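Local coordinates for protein B (Streptococcus agalactiae, PDB 5H6I) that permeabilises membranes as a secreted pore-forming toxin, the CAMP factor, and binds the Fc region of IgG, at residues K181-K184 against E185-T189. Sequence-based numbering, arbitrary orientation.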
ATOM      1  N   LYS A 181      -9.965   0.393  -7.181  1.00 59.44           N
ATOM      2  CA  LYS A 181     -11.336   0.694  -6.781  1.00 63.66           C
ATOM      3  C   LYS A 181     -12.282  -0.435  -7.169  1.00 56.78           C
ATOM      4  O   LYS A 181     -13.185  -0.787  -6.402  1.00 64.28           O
ATOM      5  CB  LYS A 181     -11.790   2.015  -7.403  1.00 50.00           C
ATOM      6  CG  LYS A 181     -10.711   3.083  -7.467  1.00 66.84           C
ATOM      7  CD  LYS A 181     -10.171   3.422  -6.086  1.00 72.35           C
ATOM      8  CE  LYS A 181      -8.862   4.190  -6.184  1.00 70.46           C
ATOM      9  NZ  LYS A 181      -7.898   3.517  -7.098  1.00 57.73           N
ATOM     10  N   LEU A 182     -12.095  -1.009  -8.361  1.00 55.93           N
ATOM     11  CA  LEU A 182     -12.890  -2.165  -8.759  1.00 60.19           C
ATOM     12  C   LEU A 182     -12.601  -3.358  -7.858  1.00 57.95           C
ATOM     13  O   LEU A 182     -13.515  -4.108  -7.493  1.00 63.40           O
ATOM     14  CB  LEU A 182     -12.615  -2.507 -10.225  1.00 58.41           C
ATOM     15  CG  LEU A 182     -12.998  -3.885 -10.777  1.00 49.41           C
ATOM     16  CD1 LEU A 182     -14.477  -4.194 -10.561  1.00 55.72           C
ATOM     17  CD2 LEU A 182     -12.639  -3.979 -12.255  1.00 54.27           C
ATOM     18  N   ASP A 183     -11.334  -3.544  -7.481  1.00 58.76           N
ATOM     19  CA  ASP A 183     -10.982  -4.624  -6.566  1.00 56.70           C
ATOM     20  C   ASP A 183     -11.683  -4.456  -5.224  1.00 65.65           C
ATOM     21  O   ASP A 183     -12.210  -5.424  -4.664  1.00 60.95           O
ATOM     22  CB  ASP A 183      -9.466  -4.678  -6.377  1.00 53.22           C
ATOM     23  CG  ASP A 183      -9.000  -5.984  -5.766  1.00 62.86           C
ATOM     24  OD1 ASP A 183      -9.278  -6.216  -4.571  1.00 69.76           O
ATOM     25  OD2 ASP A 183      -8.356  -6.779  -6.482  1.00 68.11           O
ATOM     26  N   LYS A 184     -11.700  -3.231  -4.693  1.00 59.59           N
ATOM     27  CA  LYS A 184     -12.401  -2.985  -3.437  1.00 58.34           C
ATOM     28  C   LYS A 184     -13.909  -3.121  -3.603  1.00 64.24           C
ATOM     29  O   LYS A 184     -14.601  -3.515  -2.658  1.00 59.28           O
ATOM     30  CB  LYS A 184     -12.049  -1.596  -2.903  1.00 63.27           C
ATOM     31  CG  LYS A 184     -11.734  -1.566  -1.417  1.00 62.34           C
ATOM     32  CD  LYS A 184     -10.531  -2.436  -1.089  1.00 66.24           C
ATOM     33  CE  LYS A 184     -10.061  -2.214   0.341  1.00 76.59           C
ATOM     34  NZ  LYS A 184     -11.121  -2.543   1.335  1.00 74.86           N
ATOM     35  N   GLU A 185     -14.435  -2.804  -4.788  1.00 59.26           N
ATOM     36  CA  GLU A 185     -15.868  -2.944  -5.019  1.00 59.45           C
ATOM     37  C   GLU A 185     -16.279  -4.407  -5.126  1.00 64.17           C
ATOM     38  O   GLU A 185     -17.400  -4.763  -4.746  1.00 59.70           O
ATOM     39  CB  GLU A 185     -16.276  -2.183  -6.280  1.00 42.98           C
ATOM     40  CG  GLU A 185     -17.771  -1.922  -6.390  1.00 56.99           C
ATOM     41  CD  GLU A 185     -18.308  -1.102  -5.231  1.00 70.12           C
ATOM     42  OE1 GLU A 185     -17.584  -0.206  -4.746  1.00 77.68           O
ATOM     43  OE2 GLU A 185     -19.454  -1.354  -4.803  1.00 69.05           O
ATOM     44  N   ILE A 186     -15.393  -5.263  -5.637  1.00 50.57           N
ATOM     45  CA  ILE A 186     -15.697  -6.688  -5.714  1.00 58.94           C
ATOM     46  C   ILE A 186     -15.807  -7.284  -4.317  1.00 63.85           C
ATOM     47  O   ILE A 186     -16.733  -8.049  -4.022  1.00 59.04           O
ATOM     48  CB  ILE A 186     -14.637  -7.413  -6.562  1.00 51.20           C
ATOM     49  CG1 ILE A 186     -14.792  -7.042  -8.037  1.00 55.05           C
ATOM     50  CG2 ILE A 186     -14.732  -8.921  -6.371  1.00 45.87           C
ATOM     51  CD1 ILE A 186     -13.721  -7.627  -8.930  1.00 46.01           C
ATOM     52  N   TRP A 187     -14.871  -6.938  -3.430  1.00 61.76           N
ATOM     53  CA  TRP A 187     -14.911  -7.464  -2.071  1.00 59.15           C
ATOM     54  C   TRP A 187     -16.025  -6.825  -1.252  1.00 62.74           C
ATOM     55  O   TRP A 187     -16.523  -7.438  -0.302  1.00 64.95           O
ATOM     56  CB  TRP A 187     -13.558  -7.263  -1.391  1.00 57.33           C
ATOM     57  CG  TRP A 187     -12.475  -8.121  -1.968  1.00 63.02           C
ATOM     58  CD1 TRP A 187     -11.411  -7.708  -2.715  1.00 67.26           C
ATOM     59  CD2 TRP A 187     -12.354  -9.544  -1.850  1.00 60.54           C
ATOM     60  NE1 TRP A 187     -10.633  -8.784  -3.068  1.00 68.43           N
ATOM     61  CE2 TRP A 187     -11.190  -9.923  -2.548  1.00 66.41           C
ATOM     62  CE3 TRP A 187     -13.114 -10.534  -1.219  1.00 68.17           C
ATOM     63  CZ2 TRP A 187     -10.770 -11.250  -2.634  1.00 72.10           C
ATOM     64  CZ3 TRP A 187     -12.695 -11.850  -1.306  1.00 65.39           C
ATOM     65  CH2 TRP A 187     -11.534 -12.195  -2.007  1.00 65.86           C
ATOM     66  N   ASN A 188     -16.426  -5.599  -1.598  1.00 59.08           N
ATOM     67  CA  ASN A 188     -17.561  -4.982  -0.921  1.00 54.17           C
ATOM     68  C   ASN A 188     -18.867  -5.646  -1.333  1.00 58.83           C
ATOM     69  O   ASN A 188     -19.782  -5.793  -0.514  1.00 54.13           O
ATOM     70  CB  ASN A 188     -17.602  -3.483  -1.218  1.00 62.12           C
ATOM     71  CG  ASN A 188     -16.644  -2.693  -0.351  1.00 64.80           C
ATOM     72  OD1 ASN A 188     -16.351  -3.076   0.781  1.00 73.87           O
ATOM     73  ND2 ASN A 188     -16.149  -1.580  -0.881  1.00 72.21           N
ATOM     74  N   THR A 189     -18.975  -6.051  -2.600  1.00 53.45           N
ATOM     75  CA  THR A 189     -20.159  -6.777  -3.043  1.00 49.82           C
ATOM     76  C   THR A 189     -20.159  -8.206  -2.518  1.00 53.46           C
ATOM     77  O   THR A 189     -21.226  -8.794  -2.321  1.00 48.22           O
ATOM     78  CB  THR A 189     -20.242  -6.767  -4.569  1.00 46.63           C
ATOM     79  OG1 THR A 189     -19.908  -5.463  -5.057  1.00 61.72           O
ATOM     80  CG2 THR A 189     -21.646  -7.126  -5.028  1.00 52.36           C
TER
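Residues Lys181 to Thr189 form about two and a half turns of one continuous alpha-helix, in which Glu185 N, Ile186 N and Asn188 N donate to the carbonyls of Lys181, Leu182 and Lys184, while the Trp187 N to Asp183 O bond is weak at 3.3 Å. On one flank Leu182 and Ile186, one turn apart, meet through their branches: Leu182 CD1 lies 3.8 Å from Ile186 CG1, and the Ile186 CD1 methyl continues the same apolar surface. With chi1 of -71° Ile186 CG1 is anti to its own carbonyl carbon, which carries it back along the helix until it is 3.2 Å from Leu182 O. Both side chains are buried. This is the inward face of the first helix, 179-196, of a three-helix C-terminal bundle: Ala216, Val217 and Gln220 of helix 203-220 pack against the pair, and in helix 227-245 Ile234 also touches Leu182 while Leu237 and Leu241 meet Thr189. Asp183 and Trp187 run side by side in the same direction, their carboxylate and indole planes 42° apart. Asp183 OD1 sits in the plane of the ring at its edge, 3.2 Å from Trp187 CD1 and 3.3 Å from Trp187 NE1, whereas Asp183 OD2 hydrogen-bonds to Gln220, tying the carboxylate to helix 203-220. The indole also makes a cation-pi contact with Arg190, and a bound sulfate, probably from the crystallisation liquor, is about 4 Å from the Trp187 side chain. At the far turn Thr189 OG1 gives its proton to Glu185 O over 2.6 Å; because Thr189 N bonds to that oxygen from the opposite face of the carbonyl plane, Glu185 O is gripped twice, and the hydroxyl's proton is used within the helix.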